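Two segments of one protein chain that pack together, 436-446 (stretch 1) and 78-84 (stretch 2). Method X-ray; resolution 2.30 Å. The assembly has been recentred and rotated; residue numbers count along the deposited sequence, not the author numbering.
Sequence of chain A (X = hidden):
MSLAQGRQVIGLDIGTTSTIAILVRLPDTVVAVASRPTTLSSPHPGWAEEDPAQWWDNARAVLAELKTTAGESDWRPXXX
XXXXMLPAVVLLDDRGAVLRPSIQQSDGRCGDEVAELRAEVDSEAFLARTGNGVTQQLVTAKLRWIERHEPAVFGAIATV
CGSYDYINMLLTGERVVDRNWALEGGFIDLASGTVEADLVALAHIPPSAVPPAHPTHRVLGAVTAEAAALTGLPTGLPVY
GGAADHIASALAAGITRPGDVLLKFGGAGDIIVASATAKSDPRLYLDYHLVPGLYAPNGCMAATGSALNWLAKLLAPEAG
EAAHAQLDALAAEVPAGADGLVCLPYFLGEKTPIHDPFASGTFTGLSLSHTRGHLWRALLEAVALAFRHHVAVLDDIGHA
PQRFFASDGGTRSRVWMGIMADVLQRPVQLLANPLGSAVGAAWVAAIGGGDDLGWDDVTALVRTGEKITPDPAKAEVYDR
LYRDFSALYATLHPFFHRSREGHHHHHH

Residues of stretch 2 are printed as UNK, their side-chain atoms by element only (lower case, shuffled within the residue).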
# COMPACT_ATOMS: atom_id res chain seq x y z
N GLY A 436 0.60 7.43 -9.76
CA GLY A 436 0.84 6.56 -8.62
C GLY A 436 2.16 6.64 -7.82
O GLY A 436 2.67 7.73 -7.47
N SER A 437 2.67 5.44 -7.50
CA SER A 437 3.85 5.25 -6.67
C SER A 437 5.12 5.71 -7.36
O SER A 437 6.13 6.05 -6.69
CB SER A 437 4.01 3.77 -6.31
OG SER A 437 2.82 3.18 -5.82
N ALA A 438 5.11 5.71 -8.69
CA ALA A 438 6.33 6.03 -9.43
C ALA A 438 6.76 7.41 -9.06
O ALA A 438 7.96 7.69 -8.99
CB ALA A 438 6.14 5.94 -10.92
N VAL A 439 5.77 8.26 -8.82
CA VAL A 439 6.02 9.64 -8.38
C VAL A 439 6.70 9.75 -7.01
O VAL A 439 7.60 10.59 -6.82
CB VAL A 439 4.72 10.48 -8.32
CG1 VAL A 439 5.05 11.81 -7.65
CG2 VAL A 439 4.12 10.67 -9.71
N GLY A 440 6.23 8.96 -6.04
CA GLY A 440 6.86 8.92 -4.73
C GLY A 440 8.30 8.52 -4.97
O GLY A 440 9.23 8.98 -4.30
N ALA A 441 8.52 7.65 -5.95
CA ALA A 441 9.88 7.17 -6.23
C ALA A 441 10.79 8.20 -6.93
O ALA A 441 11.92 8.38 -6.51
CB ALA A 441 9.89 5.80 -6.97
N ALA A 442 10.30 8.88 -7.96
CA ALA A 442 11.09 9.96 -8.55
C ALA A 442 11.50 10.93 -7.43
O ALA A 442 12.63 11.42 -7.42
CB ALA A 442 10.31 10.70 -9.59
N TRP A 443 10.59 11.19 -6.49
CA TRP A 443 10.87 12.18 -5.47
C TRP A 443 12.05 11.80 -4.59
O TRP A 443 12.78 12.67 -4.11
CB TRP A 443 9.63 12.51 -4.62
CG TRP A 443 9.68 13.91 -4.19
CD1 TRP A 443 9.87 14.40 -2.90
CD2 TRP A 443 9.66 15.05 -5.05
NE1 TRP A 443 9.92 15.79 -2.93
CE2 TRP A 443 9.79 16.20 -4.23
CE3 TRP A 443 9.51 15.21 -6.43
CZ2 TRP A 443 9.78 17.48 -4.76
CZ3 TRP A 443 9.50 16.49 -6.95
CH2 TRP A 443 9.62 17.61 -6.11
N VAL A 444 12.24 10.52 -4.36
CA VAL A 444 13.35 10.12 -3.53
C VAL A 444 14.66 10.49 -4.19
O VAL A 444 15.63 10.89 -3.53
CB VAL A 444 13.33 8.63 -3.25
CG1 VAL A 444 14.62 8.21 -2.65
CG2 VAL A 444 12.15 8.27 -2.36
N ALA A 445 14.70 10.35 -5.50
CA ALA A 445 15.92 10.60 -6.21
C ALA A 445 16.04 12.10 -6.41
O ALA A 445 17.14 12.63 -6.56
CB ALA A 445 15.92 9.88 -7.55
N ALA A 446 14.90 12.78 -6.42
CA ALA A 446 14.90 14.24 -6.60
C ALA A 446 15.61 14.90 -5.40
O ALA A 446 16.47 15.75 -5.57
CB ALA A 446 13.49 14.73 -6.70
N UNK A 78 19.26 12.07 -13.72
CA UNK A 78 20.33 12.27 -12.76
C UNK A 78 20.27 11.30 -11.59
O UNK A 78 21.19 11.25 -10.78
N UNK A 79 19.18 10.55 -11.51
CA UNK A 79 19.06 9.47 -10.55
C UNK A 79 17.80 8.67 -10.80
O UNK A 79 16.89 9.14 -11.48
N UNK A 80 17.73 7.45 -10.29
CA UNK A 80 16.51 6.65 -10.46
C UNK A 80 16.16 5.98 -9.13
O UNK A 80 17.05 5.56 -8.38
c UNK A 80 17.93 4.77 -11.21
c UNK A 80 15.50 4.64 -11.55
c UNK A 80 16.70 5.57 -11.51
c UNK A 80 15.36 3.93 -12.84
N UNK A 81 14.88 5.93 -8.80
CA UNK A 81 14.44 5.11 -7.65
C UNK A 81 13.41 4.08 -8.13
O UNK A 81 12.51 4.38 -8.94
s UNK A 81 13.21 5.05 -5.08
c UNK A 81 13.89 5.98 -6.51
N UNK A 82 13.56 2.86 -7.64
CA UNK A 82 12.62 1.80 -7.99
C UNK A 82 11.72 1.47 -6.79
O UNK A 82 12.21 1.17 -5.70
c UNK A 82 14.37 0.82 -9.55
c UNK A 82 13.38 0.53 -8.41
c UNK A 82 12.40 -0.55 -8.85
N UNK A 83 10.41 1.46 -7.03
CA UNK A 83 9.44 1.02 -6.05
C UNK A 83 8.65 -0.18 -6.68
O UNK A 83 8.83 -0.51 -7.87
o UNK A 83 7.51 1.85 -4.76
c UNK A 83 8.53 2.22 -5.69
c UNK A 83 7.86 2.76 -6.95
N UNK A 84 7.81 -0.83 -5.88
CA UNK A 84 6.94 -1.88 -6.35
C UNK A 84 6.18 -2.53 -5.20
O UNK A 84 6.33 -2.14 -4.05

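Position 78 has backbone atoms and nothing more. No side-chain atom follows its CA, and it makes no contact with the helix of stretch 1, so the atoms alone name it: Gly78.

Position 79 is just as bare, but here the absence matters. Its carbonyl C lies 3.9 Å from CB of Ala445, and a CB built on its CA would point toward the helix and fall 3.5 Å from that same methyl. With no side-chain atoms it can only be Gly79, and with no CB there, the backbone itself is the surface Ala445 rests on.

Position 80 carries four carbons, forked at the first, with one arm two carbons long. Its CA-to-CB bond points away from the helix, and what stretch 1 touches is backbone: its N is 4.1 Å from CB of Ala445. A beta-branched, all-carbon side chain with one longer arm is isoleucine, Ile80, with chi1 and chi2 both t.

Position 81 has one carbon followed by one sulfur. The carbon, CB, sits 3.1 Å from O of Ala441, a close approach to a helix carbonyl but not a hydrogen bond. The sulfur reaches two apolar partners, CB of Ala441 and CB of Val444. One carbon ending in sulfur is cysteine, and for Cys81 the distances from SG are 3.9 Å to Ala441 CB and 4.0 Å to Val444 CB. Chi1 is t.

Position 82 shows three carbons, one carrying the other two. Its CA-to-CB bond points away from the helix, and it makes no contact with stretch 1. The short symmetric fork is that of valine, Val82.

Position 83 has a first carbon carrying one oxygen and one carbon, and its CA-to-CB bond turns toward the helix again. The branch carbon is 3.7 Å from CB of Ala441 and 3.7 Å from O of Ser437. A fork of one oxygen and one carbon identifies Thr83. Its methyl, CG2, also lies 4.0 Å from CB of Ser437, while OG1 is hydrogen-bonded elsewhere in the structure.

Position 84 again lacks side-chain atoms and touches nothing on stretch 1. It is Gly84.

The contact combines alternation with mostly small side chains. A strand sends successive side chains to opposite faces, so Cys81 and Thr83 meet the helix while Ile80 and Val82 turn from it; Gly79 falls in the same alternation and presents bare backbone. Stretch 1 answers with Ser437, Ala441, Val444 and Ala445, spaced to return to one side. The axes approach to 6.5 Å, with CA of Ala441 5.2 Å from CA of Cys81 and CA of Ala445 5.5 Å from CA of Gly79. The N-to-C directions of helix and strand differ by 140°, closer to antiparallel than parallel. No hydrogen bond crosses between them: the 303 Å² of buried surface is a matter of shape, in which alanine methyls meet a glycine backbone, a sulfur and a threonine methyl.

Stretch 2, residues 78-84: GGICVTG
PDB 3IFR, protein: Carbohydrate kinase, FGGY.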